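PDB 1OQ1: protein yesU from Bacillus subtilis, which is of unknown function but has a galectin-like beta-sandwich fold, which hints at, without proving, a carbohydrate-related role. Local coordinates for residues A114-Y119 with R136-F141; R131-R136 with G147-P152; L143-A148 with P180-M185. All coordinates share one frame; numbering follows the deposited sequence.

Contact 1: A114-Y119 with R136-F141; sequences ALHLSY and RKSRGF
The hydroxyl OG of S138 is gripped from two directions. H116 NE2 lies 2.8 Å from S138 OG at the edge of the imidazole, near its plane, a hydrogen bond in which either atom could be the donor. F141 N, three residues on from the serine, donates to the same oxygen over 3.2 Å, which defines an ST motif and ties the turn after the strand back onto the strand's last residue. OG reaches both because it stands anti to the carbonyl carbon of S138 (chi1 -67°). The imidazole is also met over one face: R136 CB sits 3.9 Å from the ring centroid and 17° off the normal, a CH-pi contact offset toward the rim. Edge and face are thus both engaged, which probably limits rotation of the ring, and ND1 is bonded to Y104 OH.

The backbones are antiparallel. A114 with S138 and H116 with R136 are hydrogen-bonded pairs with four N-O distances of 2.9 Å, A114 N to S138 O, S138 N to A114 O, H116 N to R136 O and R136 N to H116 O; L115 with K137 is the non-hydrogen-bonded pair between them. On the face of L115 and K137, L115 CD2 packs 3.7 Å from K137 CB, while K137 NZ continues to a salt bridge with D186.

Strand 112-122 is thereby fixed between 132-138 and 76-86, where F82 pairs with L115 through the backbone and F81 meets the H116 ring. L115 touches V172 of strand 171-176, in the other sheet of the sandwich.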
ATOM      1  N   ALA A 114      -8.486   5.665  -5.759  1.00  6.17           N
ATOM      2  CA  ALA A 114      -7.255   4.948  -5.482  1.00  6.40           C
ATOM      3  C   ALA A 114      -7.497   3.458  -5.392  1.00  6.21           C
ATOM      4  O   ALA A 114      -8.611   3.014  -5.124  1.00  6.57           O
ATOM      5  CB  ALA A 114      -6.644   5.437  -4.167  1.00  7.95           C
ATOM      6  N   LEU A 115      -6.441   2.697  -5.638  1.00  5.84           N
ATOM      7  CA  LEU A 115      -6.489   1.255  -5.506  1.00  6.69           C
ATOM      8  C   LEU A 115      -5.818   1.022  -4.155  1.00  6.78           C
ATOM      9  O   LEU A 115      -4.877   1.734  -3.799  1.00  5.78           O
ATOM     10  CB  LEU A 115      -5.687   0.584  -6.627  1.00  6.44           C
ATOM     11  CG  LEU A 115      -6.373   0.602  -7.998  1.00  8.22           C
ATOM     12  CD1 LEU A 115      -5.385   0.252  -9.100  1.00  9.57           C
ATOM     13  CD2 LEU A 115      -7.533  -0.380  -7.975  1.00  9.71           C
ATOM     14  N   HIS A 116      -6.325   0.075  -3.372  1.00  6.04           N
ATOM     15  CA  HIS A 116      -5.709  -0.216  -2.081  1.00  6.60           C
ATOM     16  C   HIS A 116      -5.690  -1.712  -1.830  1.00  6.63           C
ATOM     17  O   HIS A 116      -6.710  -2.395  -1.944  1.00  7.10           O
ATOM     18  CB  HIS A 116      -6.380   0.539  -0.911  1.00  7.37           C
ATOM     19  CG  HIS A 116      -7.856   0.762  -1.060  1.00  9.43           C
ATOM     20  ND1 HIS A 116      -8.744   0.515  -0.033  1.00  7.51           N
ATOM     21  CD2 HIS A 116      -8.585   1.300  -2.065  1.00  7.92           C
ATOM     22  CE1 HIS A 116      -9.955   0.897  -0.400  1.00  9.77           C
ATOM     23  NE2 HIS A 116      -9.886   1.377  -1.628  1.00  9.71           N
ATOM     24  N   LEU A 117      -4.504  -2.210  -1.508  1.00  6.21           N
ATOM     25  CA  LEU A 117      -4.298  -3.630  -1.283  1.00  5.32           C
ATOM     26  C   LEU A 117      -3.891  -3.897   0.158  1.00  6.81           C
ATOM     27  O   LEU A 117      -2.831  -3.463   0.605  1.00  6.17           O
ATOM     28  CB  LEU A 117      -3.220  -4.135  -2.245  1.00  9.20           C
ATOM     29  CG  LEU A 117      -3.205  -5.618  -2.630  1.00 12.82           C
ATOM     30  CD1 LEU A 117      -2.198  -5.827  -3.749  1.00 15.00           C
ATOM     31  CD2 LEU A 117      -2.869  -6.477  -1.431  1.00 14.46           C
ATOM     32  N   SER A 118      -4.745  -4.611   0.879  1.00  5.64           N
ATOM     33  CA  SER A 118      -4.468  -4.930   2.270  1.00  6.94           C
ATOM     34  C   SER A 118      -3.774  -6.276   2.389  1.00  5.99           C
ATOM     35  O   SER A 118      -4.083  -7.221   1.657  1.00  6.28           O
ATOM     36  CB  SER A 118      -5.770  -4.943   3.073  1.00  8.63           C
ATOM     37  OG  SER A 118      -6.723  -5.788   2.454  1.00 11.21           O
ATOM     38  N   TYR A 119      -2.818  -6.346   3.307  1.00  5.25           N
ATOM     39  CA  TYR A 119      -2.072  -7.571   3.560  1.00  5.45           C
ATOM     40  C   TYR A 119      -1.792  -7.632   5.060  1.00  5.01           C
ATOM     41  O   TYR A 119      -1.849  -6.617   5.750  1.00  5.82           O
ATOM     42  CB  TYR A 119      -0.785  -7.597   2.728  1.00  5.23           C
ATOM     43  CG  TYR A 119       0.163  -6.448   2.970  1.00  5.77           C
ATOM     44  CD1 TYR A 119       1.223  -6.572   3.868  1.00  5.56           C
ATOM     45  CD2 TYR A 119       0.032  -5.252   2.262  1.00  6.54           C
ATOM     46  CE1 TYR A 119       2.134  -5.542   4.053  1.00  6.73           C
ATOM     47  CE2 TYR A 119       0.940  -4.212   2.438  1.00  7.45           C
ATOM     48  CZ  TYR A 119       1.990  -4.363   3.332  1.00  6.72           C
ATOM     49  OH  TYR A 119       2.903  -3.348   3.482  1.00  7.46           O
ATOM     50  N   ARG A 136      -8.946  -3.542  -3.330  1.00  6.17           N
ATOM     51  CA  ARG A 136     -10.176  -2.781  -3.536  1.00  6.41           C
ATOM     52  C   ARG A 136      -9.908  -1.555  -4.391  1.00  5.83           C
ATOM     53  O   ARG A 136      -8.768  -1.093  -4.485  1.00  5.20           O
ATOM     54  CB  ARG A 136     -10.782  -2.349  -2.196  1.00 10.35           C
ATOM     55  CG  ARG A 136     -11.444  -3.487  -1.421  1.00 12.04           C
ATOM     56  CD  ARG A 136     -12.201  -2.968  -0.206  1.00 14.69           C
ATOM     57  NE  ARG A 136     -12.697  -4.050   0.646  1.00 13.57           N
ATOM     58  CZ  ARG A 136     -13.846  -4.696   0.471  1.00 15.89           C
ATOM     59  NH1 ARG A 136     -14.660  -4.380  -0.529  1.00 13.48           N
ATOM     60  NH2 ARG A 136     -14.182  -5.677   1.300  1.00 13.91           N
ATOM     61  N   LYS A 137     -10.963  -1.046  -5.018  1.00  4.77           N
ATOM     62  CA  LYS A 137     -10.868   0.142  -5.861  1.00  4.86           C
ATOM     63  C   LYS A 137     -11.879   1.173  -5.373  1.00  4.90           C
ATOM     64  O   LYS A 137     -13.069   0.870  -5.224  1.00  6.74           O
ATOM     65  CB  LYS A 137     -11.161  -0.205  -7.322  1.00  5.95           C
ATOM     66  CG  LYS A 137     -11.006   0.977  -8.273  1.00  6.53           C
ATOM     67  CD  LYS A 137     -11.507   0.645  -9.672  1.00  6.69           C
ATOM     68  CE  LYS A 137     -11.224   1.784 -10.650  1.00  5.94           C
ATOM     69  NZ  LYS A 137     -11.793   1.498 -11.998  1.00  5.20           N
ATOM     70  N   SER A 138     -11.402   2.386  -5.116  1.00  6.03           N
ATOM     71  CA  SER A 138     -12.262   3.475  -4.652  1.00  6.00           C
ATOM     72  C   SER A 138     -12.071   4.669  -5.592  1.00  6.52           C
ATOM     73  O   SER A 138     -11.130   4.667  -6.382  1.00  8.24           O
ATOM     74  CB  SER A 138     -11.889   3.859  -3.217  1.00  7.48           C
ATOM     75  OG  SER A 138     -12.208   2.814  -2.316  1.00  8.72           O
ATOM     76  N   ARG A 139     -12.940   5.682  -5.534  1.00  7.45           N
ATOM     77  CA  ARG A 139     -14.087   5.765  -4.627  1.00  7.71           C
ATOM     78  C   ARG A 139     -15.075   4.624  -4.837  1.00  8.59           C
ATOM     79  O   ARG A 139     -15.376   4.263  -5.970  1.00  9.23           O
ATOM     80  CB  ARG A 139     -14.806   7.107  -4.837  1.00  8.54           C
ATOM     81  CG  ARG A 139     -15.869   7.437  -3.792  1.00 12.60           C
ATOM     82  CD  ARG A 139     -16.466   8.830  -4.018  1.00 17.30           C
ATOM     83  NE  ARG A 139     -17.145   9.343  -2.825  1.00 22.79           N
ATOM     84  CZ  ARG A 139     -18.330   8.925  -2.387  1.00 25.63           C
ATOM     85  NH1 ARG A 139     -18.855   9.456  -1.287  1.00 25.99           N
ATOM     86  NH2 ARG A 139     -18.999   7.989  -3.052  1.00 27.40           N
ATOM     87  N   GLY A 140     -15.571   4.050  -3.744  1.00  8.70           N
ATOM     88  CA  GLY A 140     -16.530   2.970  -3.880  1.00  9.92           C
ATOM     89  C   GLY A 140     -16.300   1.734  -3.034  1.00  8.64           C
ATOM     90  O   GLY A 140     -17.211   0.926  -2.899  1.00  9.38           O
ATOM     91  N   PHE A 141     -15.099   1.565  -2.484  1.00  8.52           N
ATOM     92  CA  PHE A 141     -14.810   0.406  -1.640  1.00  9.33           C
ATOM     93  C   PHE A 141     -15.145  -0.905  -2.368  1.00 10.09           C
ATOM     94  O   PHE A 141     -15.568  -1.883  -1.750  1.00 10.74           O
ATOM     95  CB  PHE A 141     -15.633   0.513  -0.350  1.00 11.27           C
ATOM     96  CG  PHE A 141     -15.204  -0.432   0.739  1.00 14.54           C
ATOM     97  CD1 PHE A 141     -13.936  -0.337   1.303  1.00 14.53           C
ATOM     98  CD2 PHE A 141     -16.081  -1.405   1.218  1.00 15.15           C
ATOM     99  CE1 PHE A 141     -13.545  -1.195   2.332  1.00 15.32           C
ATOM    100  CE2 PHE A 141     -15.700  -2.268   2.246  1.00 16.97           C
ATOM    101  CZ  PHE A 141     -14.428  -2.161   2.804  1.00 16.27           C
TER

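Contact 2: R131-R136 with G147-P152; sequences RTCNLR and GADPLP
C133 and G147 are joined by two backbone hydrogen bonds, C133 N to G147 O at 2.8 Å and G147 N to C133 O at 3.1 Å, which identify them as an antiparallel hydrogen-bonded pair. T132 and A148 follow as a non-hydrogen-bonded pair, their CA atoms 4.1 Å apart. A third bond runs from D149 N to R131 O over 2.9 Å; it carries the pairing one residue beyond strand 142-148, with the donor 42° out of the carbonyl plane.

These bonds fasten the open end of the beta hairpin made by strands 132-138 and 142-148, the latter being an outermost strand of its sheet within this galectin-like sandwich.

Van der Waals contact centres on C133. SG, set anti to the carbonyl carbon (chi1 -66°), lies over one face of the D149 carboxylate, 3.6 Å from D149 CG, and touches D149 CB nearly as closely. C133 also packs on Y119 of the adjacent strand and on F174 of the facing sheet. T132 CB lies 3.2 Å from G147 O.

The carboxylate of D149 is buried and held by several polar groups. D149 OD1 accepts from L151 N, two residues on, at 2.9 Å; the donor lies 51° out of the carboxylate plane, on the face opposite SG, and the bond closes an Asx turn that bends the chain after the strand. OD2 forms a salt bridge with R122 and takes F120 N, partners that would probably stabilise its negative charge.

Water bridges the segments twice: one molecule accepts from R131 NH1 at 2.8 Å and donates to L151 O, while R131 NE is bonded to R128 O; another lies within hydrogen-bonding distance of T132 O and D149 OD2.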
ATOM      1  N   ARG A 131      -6.814 -16.022   6.639  1.00  8.58           N
ATOM      2  CA  ARG A 131      -5.855 -15.035   6.179  1.00  6.97           C
ATOM      3  C   ARG A 131      -5.698 -14.823   4.697  1.00  5.54           C
ATOM      4  O   ARG A 131      -5.218 -15.687   3.965  1.00  5.25           O
ATOM      5  CB  ARG A 131      -4.526 -15.343   6.848  1.00  9.05           C
ATOM      6  CG  ARG A 131      -4.739 -15.392   8.349  1.00 12.59           C
ATOM      7  CD  ARG A 131      -3.575 -15.934   9.092  1.00 11.66           C
ATOM      8  NE  ARG A 131      -3.895 -16.110  10.507  1.00 11.92           N
ATOM      9  CZ  ARG A 131      -3.002 -16.486  11.410  1.00 10.34           C
ATOM     10  NH1 ARG A 131      -1.755 -16.708  11.030  1.00 12.18           N
ATOM     11  NH2 ARG A 131      -3.352 -16.660  12.677  1.00 11.09           N
ATOM     12  N   THR A 132      -6.102 -13.631   4.276  1.00  5.52           N
ATOM     13  CA  THR A 132      -6.057 -13.241   2.878  1.00  5.43           C
ATOM     14  C   THR A 132      -5.541 -11.817   2.699  1.00  6.36           C
ATOM     15  O   THR A 132      -5.372 -11.067   3.666  1.00  6.30           O
ATOM     16  CB  THR A 132      -7.469 -13.291   2.266  1.00  6.41           C
ATOM     17  OG1 THR A 132      -8.284 -12.275   2.868  1.00  9.11           O
ATOM     18  CG2 THR A 132      -8.111 -14.643   2.527  1.00  6.41           C
ATOM     19  N   CYS A 133      -5.273 -11.475   1.443  1.00  4.89           N
ATOM     20  CA  CYS A 133      -4.852 -10.138   1.048  1.00  5.12           C
ATOM     21  C   CYS A 133      -5.999  -9.717   0.140  1.00  5.63           C
ATOM     22  O   CYS A 133      -6.446 -10.511  -0.688  1.00  7.14           O
ATOM     23  CB  CYS A 133      -3.554 -10.174   0.242  1.00  5.41           C
ATOM     24  SG  CYS A 133      -2.105 -10.719   1.167  1.00  7.79           S
ATOM     25  N   ASN A 134      -6.475  -8.486   0.290  1.00  5.21           N
ATOM     26  CA  ASN A 134      -7.604  -8.005  -0.511  1.00  6.07           C
ATOM     27  C   ASN A 134      -7.268  -6.756  -1.325  1.00  6.78           C
ATOM     28  O   ASN A 134      -6.585  -5.864  -0.835  1.00  7.26           O
ATOM     29  CB  ASN A 134      -8.793  -7.674   0.405  1.00  5.77           C
ATOM     30  CG  ASN A 134      -9.269  -8.869   1.223  1.00 10.16           C
ATOM     31  OD1 ASN A 134      -8.709  -9.964   1.145  1.00 11.40           O
ATOM     32  ND2 ASN A 134     -10.312  -8.656   2.016  1.00 10.09           N
ATOM     33  N   LEU A 135      -7.756  -6.698  -2.563  1.00  5.59           N
ATOM     34  CA  LEU A 135      -7.541  -5.527  -3.421  1.00  5.04           C
ATOM     35  C   LEU A 135      -8.878  -4.830  -3.649  1.00  5.86           C
ATOM     36  O   LEU A 135      -9.838  -5.455  -4.099  1.00  6.27           O
ATOM     37  CB  LEU A 135      -6.970  -5.927  -4.785  1.00  4.90           C
ATOM     38  CG  LEU A 135      -6.856  -4.754  -5.778  1.00  4.09           C
ATOM     39  CD1 LEU A 135      -5.731  -3.816  -5.342  1.00  6.82           C
ATOM     40  CD2 LEU A 135      -6.585  -5.281  -7.188  1.00  6.85           C
ATOM     41  N   ARG A 136      -8.946  -3.542  -3.330  1.00  6.17           N
ATOM     42  CA  ARG A 136     -10.176  -2.781  -3.536  1.00  6.41           C
ATOM     43  C   ARG A 136      -9.908  -1.555  -4.391  1.00  5.83           C
ATOM     44  O   ARG A 136      -8.768  -1.093  -4.485  1.00  5.20           O
ATOM     45  CB  ARG A 136     -10.782  -2.349  -2.196  1.00 10.35           C
ATOM     46  CG  ARG A 136     -11.444  -3.487  -1.421  1.00 12.04           C
ATOM     47  CD  ARG A 136     -12.201  -2.968  -0.206  1.00 14.69           C
ATOM     48  NE  ARG A 136     -12.697  -4.050   0.646  1.00 13.57           N
ATOM     49  CZ  ARG A 136     -13.846  -4.696   0.471  1.00 15.89           C
ATOM     50  NH1 ARG A 136     -14.660  -4.380  -0.529  1.00 13.48           N
ATOM     51  NH2 ARG A 136     -14.182  -5.677   1.300  1.00 13.91           N
ATOM     52  N   GLY A 147      -6.639 -13.054  -2.372  1.00  5.10           N
ATOM     53  CA  GLY A 147      -5.854 -14.274  -2.406  1.00  6.64           C
ATOM     54  C   GLY A 147      -5.386 -14.602  -1.003  1.00  5.92           C
ATOM     55  O   GLY A 147      -5.386 -13.734  -0.132  1.00  7.21           O
ATOM     56  N   ALA A 148      -4.996 -15.850  -0.771  1.00  5.26           N
ATOM     57  CA  ALA A 148      -4.523 -16.250   0.550  1.00  5.05           C
ATOM     58  C   ALA A 148      -3.230 -15.503   0.888  1.00  5.18           C
ATOM     59  O   ALA A 148      -2.438 -15.192  -0.001  1.00  6.09           O
ATOM     60  CB  ALA A 148      -4.286 -17.767   0.589  1.00  5.45           C
ATOM     61  N   ASP A 149      -3.021 -15.232   2.176  1.00  4.63           N
ATOM     62  CA  ASP A 149      -1.840 -14.508   2.658  1.00  4.58           C
ATOM     63  C   ASP A 149      -0.844 -15.464   3.332  1.00  5.61           C
ATOM     64  O   ASP A 149      -1.138 -16.020   4.391  1.00  6.50           O
ATOM     65  CB  ASP A 149      -2.293 -13.435   3.663  1.00  5.56           C
ATOM     66  CG  ASP A 149      -1.160 -12.537   4.138  1.00  6.50           C
ATOM     67  OD1 ASP A 149       0.003 -12.751   3.739  1.00  7.30           O
ATOM     68  OD2 ASP A 149      -1.444 -11.609   4.928  1.00  6.82           O
ATOM     69  N   PRO A 150       0.353 -15.647   2.741  1.00  5.96           N
ATOM     70  CA  PRO A 150       1.381 -16.538   3.294  1.00  6.93           C
ATOM     71  C   PRO A 150       2.145 -15.970   4.494  1.00  7.36           C
ATOM     72  O   PRO A 150       2.894 -16.686   5.153  1.00  7.49           O
ATOM     73  CB  PRO A 150       2.302 -16.773   2.103  1.00  7.24           C
ATOM     74  CG  PRO A 150       2.293 -15.428   1.442  1.00  6.97           C
ATOM     75  CD  PRO A 150       0.814 -15.052   1.470  1.00  6.27           C
ATOM     76  N   LEU A 151       1.965 -14.683   4.765  1.00  6.10           N
ATOM     77  CA  LEU A 151       2.655 -14.057   5.887  1.00  5.67           C
ATOM     78  C   LEU A 151       2.231 -14.700   7.201  1.00  5.78           C
ATOM     79  O   LEU A 151       1.041 -14.866   7.469  1.00  5.90           O
ATOM     80  CB  LEU A 151       2.349 -12.563   5.929  1.00  5.38           C
ATOM     81  CG  LEU A 151       2.924 -11.706   4.805  1.00  4.62           C
ATOM     82  CD1 LEU A 151       2.327 -10.309   4.898  1.00  5.27           C
ATOM     83  CD2 LEU A 151       4.446 -11.649   4.909  1.00  7.71           C
ATOM     84  N   PRO A 152       3.204 -15.072   8.037  1.00  7.66           N
ATOM     85  CA  PRO A 152       2.885 -15.696   9.320  1.00  7.63           C
ATOM     86  C   PRO A 152       2.651 -14.630  10.373  1.00  8.12           C
ATOM     87  O   PRO A 152       2.721 -13.436  10.084  1.00  8.88           O
ATOM     88  CB  PRO A 152       4.142 -16.495   9.621  1.00  8.52           C
ATOM     89  CG  PRO A 152       5.220 -15.536   9.161  1.00  9.27           C
ATOM     90  CD  PRO A 152       4.665 -15.047   7.812  1.00  6.68           C
TER
HETATM   91  O   HOH W   1      -0.626 -16.666   8.451  1.00 20.33           O
HETATM   92  O   HOH W   2      -3.830 -11.650   6.099  1.00  8.00           O

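Contact 3: L143-A148 with P180-M185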
ATOM      1  N   LEU A 143     -14.691  -4.409  -3.984  1.00  9.31           N
ATOM      2  CA  LEU A 143     -13.780  -5.545  -3.847  1.00  8.71           C
ATOM      3  C   LEU A 143     -13.449  -6.041  -5.253  1.00  9.19           C
ATOM      4  O   LEU A 143     -14.335  -6.480  -5.990  1.00 10.47           O
ATOM      5  CB  LEU A 143     -14.437  -6.663  -3.036  1.00  9.84           C
ATOM      6  CG  LEU A 143     -13.577  -7.904  -2.778  1.00  9.85           C
ATOM      7  CD1 LEU A 143     -12.336  -7.532  -1.967  1.00  7.45           C
ATOM      8  CD2 LEU A 143     -14.411  -8.930  -2.028  1.00  9.59           C
ATOM      9  N   ALA A 144     -12.173  -5.966  -5.622  1.00  7.53           N
ATOM     10  CA  ALA A 144     -11.732  -6.380  -6.956  1.00  8.13           C
ATOM     11  C   ALA A 144     -11.122  -7.779  -7.018  1.00  8.51           C
ATOM     12  O   ALA A 144     -11.351  -8.521  -7.972  1.00  8.00           O
ATOM     13  CB  ALA A 144     -10.734  -5.361  -7.509  1.00  9.16           C
ATOM     14  N   ALA A 145     -10.340  -8.142  -6.008  1.00  7.79           N
ATOM     15  CA  ALA A 145      -9.709  -9.454  -6.003  1.00  7.64           C
ATOM     16  C   ALA A 145      -9.197  -9.792  -4.616  1.00  7.23           C
ATOM     17  O   ALA A 145      -9.155  -8.939  -3.732  1.00  7.09           O
ATOM     18  CB  ALA A 145      -8.547  -9.477  -7.004  1.00  7.19           C
HETATM   19  N   MSE A 146      -8.823 -11.051  -4.424  1.00  8.20           N
HETATM   20  CA  MSE A 146      -8.275 -11.472  -3.147  1.00  8.04           C
HETATM   21  C   MSE A 146      -7.521 -12.780  -3.322  1.00  6.95           C
HETATM   22  O   MSE A 146      -7.692 -13.490  -4.323  1.00  5.49           O
HETATM   23  CB  MSE A 146      -9.362 -11.599  -2.064  1.00 19.40           C
HETATM   24  CG  MSE A 146     -10.320 -12.770  -2.176  1.00 29.04           C
HETATM   25 SE   MSE A 146     -11.404 -12.926  -0.552  0.95 44.46          SE
HETATM   26  CE  MSE A 146     -10.477 -14.383   0.294  1.00 47.60           C
ATOM     27  N   GLY A 147      -6.639 -13.054  -2.372  1.00  5.10           N
ATOM     28  CA  GLY A 147      -5.854 -14.274  -2.406  1.00  6.64           C
ATOM     29  C   GLY A 147      -5.386 -14.602  -1.003  1.00  5.92           C
ATOM     30  O   GLY A 147      -5.386 -13.734  -0.132  1.00  7.21           O
ATOM     31  N   ALA A 148      -4.996 -15.850  -0.771  1.00  5.26           N
ATOM     32  CA  ALA A 148      -4.523 -16.250   0.550  1.00  5.05           C
ATOM     33  C   ALA A 148      -3.230 -15.503   0.888  1.00  5.18           C
ATOM     34  O   ALA A 148      -2.438 -15.192  -0.001  1.00  6.09           O
ATOM     35  CB  ALA A 148      -4.286 -17.767   0.589  1.00  5.45           C
ATOM     36  N   PRO A 180       2.985 -15.632  -6.426  1.00  5.57           N
ATOM     37  CA  PRO A 180       1.842 -14.809  -6.833  1.00  5.53           C
ATOM     38  C   PRO A 180       0.748 -14.926  -5.775  1.00  6.26           C
ATOM     39  O   PRO A 180       0.432 -16.028  -5.327  1.00  5.88           O
ATOM     40  CB  PRO A 180       1.420 -15.430  -8.163  1.00  5.35           C
ATOM     41  CG  PRO A 180       2.708 -16.000  -8.695  1.00  7.06           C
ATOM     42  CD  PRO A 180       3.310 -16.629  -7.462  1.00  5.29           C
ATOM     43  N   ILE A 181       0.183 -13.791  -5.378  1.00  4.92           N
ATOM     44  CA  ILE A 181      -0.864 -13.756  -4.361  1.00  4.85           C
ATOM     45  C   ILE A 181      -2.228 -13.497  -4.991  1.00  4.92           C
ATOM     46  O   ILE A 181      -3.204 -14.186  -4.687  1.00  5.68           O
ATOM     47  CB  ILE A 181      -0.561 -12.656  -3.313  1.00  4.37           C
ATOM     48  CG1 ILE A 181       0.770 -12.959  -2.626  1.00  6.98           C
ATOM     49  CG2 ILE A 181      -1.691 -12.571  -2.278  1.00  4.22           C
ATOM     50  CD1 ILE A 181       0.793 -14.309  -1.924  1.00  7.03           C
ATOM     51  N   LEU A 182      -2.296 -12.492  -5.858  1.00  4.69           N
ATOM     52  CA  LEU A 182      -3.542 -12.174  -6.544  1.00  4.67           C
ATOM     53  C   LEU A 182      -3.241 -11.356  -7.789  1.00  5.53           C
ATOM     54  O   LEU A 182      -2.155 -10.793  -7.918  1.00  5.43           O
ATOM     55  CB  LEU A 182      -4.490 -11.391  -5.616  1.00  5.07           C
ATOM     56  CG  LEU A 182      -4.091 -10.010  -5.074  1.00  5.84           C
ATOM     57  CD1 LEU A 182      -4.200  -8.950  -6.167  1.00  5.19           C
ATOM     58  CD2 LEU A 182      -5.012  -9.643  -3.923  1.00  6.04           C
ATOM     59  N   GLU A 183      -4.193 -11.311  -8.712  1.00  5.96           N
ATOM     60  CA  GLU A 183      -4.028 -10.523  -9.925  1.00  7.83           C
ATOM     61  C   GLU A 183      -5.408 -10.063 -10.381  1.00  8.18           C
ATOM     62  O   GLU A 183      -6.415 -10.697 -10.064  1.00  8.19           O
ATOM     63  CB  GLU A 183      -3.308 -11.325 -11.018  1.00 13.29           C
ATOM     64  CG  GLU A 183      -4.144 -12.301 -11.809  1.00 17.89           C
ATOM     65  CD  GLU A 183      -3.348 -12.922 -12.950  1.00 23.62           C
ATOM     66  OE1 GLU A 183      -3.954 -13.574 -13.826  1.00 29.16           O
ATOM     67  OE2 GLU A 183      -2.111 -12.761 -12.969  1.00 26.11           O
ATOM     68  N   TRP A 184      -5.459  -8.958 -11.115  1.00  6.41           N
ATOM     69  CA  TRP A 184      -6.738  -8.412 -11.539  1.00  7.38           C
ATOM     70  C   TRP A 184      -6.622  -7.602 -12.816  1.00  7.11           C
ATOM     71  O   TRP A 184      -5.597  -6.974 -13.071  1.00  7.88           O
ATOM     72  CB  TRP A 184      -7.279  -7.520 -10.420  1.00  9.15           C
ATOM     73  CG  TRP A 184      -8.582  -6.844 -10.706  1.00  9.21           C
ATOM     74  CD1 TRP A 184      -9.776  -7.445 -10.981  1.00  9.98           C
ATOM     75  CD2 TRP A 184      -8.843  -5.436 -10.653  1.00 12.78           C
ATOM     76  NE1 TRP A 184     -10.766  -6.502 -11.096  1.00 12.19           N
ATOM     77  CE2 TRP A 184     -10.222  -5.261 -10.898  1.00 11.84           C
ATOM     78  CE3 TRP A 184      -8.046  -4.307 -10.419  1.00 14.15           C
ATOM     79  CZ2 TRP A 184     -10.827  -3.998 -10.911  1.00 15.74           C
ATOM     80  CZ3 TRP A 184      -8.649  -3.050 -10.433  1.00 15.94           C
ATOM     81  CH2 TRP A 184     -10.025  -2.909 -10.676  1.00 15.13           C
HETATM   82  N   MSE A 185      -7.673  -7.635 -13.627  1.00  7.27           N
HETATM   83  CA  MSE A 185      -7.696  -6.854 -14.860  1.00  6.88           C
HETATM   84  C   MSE A 185      -8.978  -6.039 -14.864  1.00  7.79           C
HETATM   85  O   MSE A 185     -10.066  -6.577 -15.086  1.00  7.82           O
HETATM   86  CB  MSE A 185      -7.654  -7.757 -16.098  1.00 10.33           C
HETATM   87  CG  MSE A 185      -7.705  -6.997 -17.428  1.00 13.58           C
HETATM   88 SE   MSE A 185      -6.190  -5.804 -17.732  0.95 22.68          SE
HETATM   89  CE  MSE A 185      -4.914  -7.104 -18.373  1.00 18.85           C
TER
HETATM   90  O   HOH W   3     -13.293  -8.248  -9.957  1.00 24.52           O
HETATM   91  O   HOH W   4      -5.888 -15.006  -5.876  1.00 15.49           O
HETATM   92  O   HOH W   5      -2.715 -16.139  -2.690  1.00  9.79           O
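W184 meets A144 through its indole. Its CB lies 4.1 Å from A145 CB, and CG stands anti to the backbone N. Along the ring, CD1 approaches A144 O, whereas CD2 and CZ2 are each close to A144 CB. The shortest approach is W184 CE2 to A144 CB at 3.4 Å. That methyl sits over the six-membered ring, 3.6 Å from its centroid and 19° off the normal, the geometry of a CH-pi contact. W184 CH2, at the far end, is still 4.1 Å from A144 CB, and on this rim CZ3 touches L115 CD2 and CH2 touches K137 CD. At NE1 a water accepts a weak bond and donates to A144 O.

The two strands run antiparallel at 168°, yet no direct hydrogen bond crosses between them: they belong to different sheets of the sandwich and meet along their edges. Each carries a classic beta bulge, A144 and A145 opposite L135, I181 and L182 opposite F174.

Contact farther along is carried by L182, whose CD2 rests 3.8 Å from M146 CA, a selenomethionine here. G147 CA then points its hydrogen at I181 O, 3.5 Å away and nearly straight (174° at H). Two waters link the edges where the backbones do not: both donate to I181 O, one also to M146 O and the other to A148 O. I181 CG2 touches A148 O at 3.6 Å.

Of the strands concerned, 112-122 comes first, and contact 1 closes the loop from it, through helix 125-128, to the next strand, 132-138. Contact 2 opens on that same strand, before contact 1 has closed at 136-141, so the two cross along the chain and share R136. It closes the hairpin with strand 142-148, which places three successive strands side by side in one sheet. Contact 3 starts after contact 1 has closed and shares G147 and A148 with contact 2; its loop, holding strands 161-168 and 171-176, ends on strand 179-185 of the other sheet. Contacts 1 and 2 therefore join three neighbouring strands of one sheet, and contact 3 joins its edge to the second.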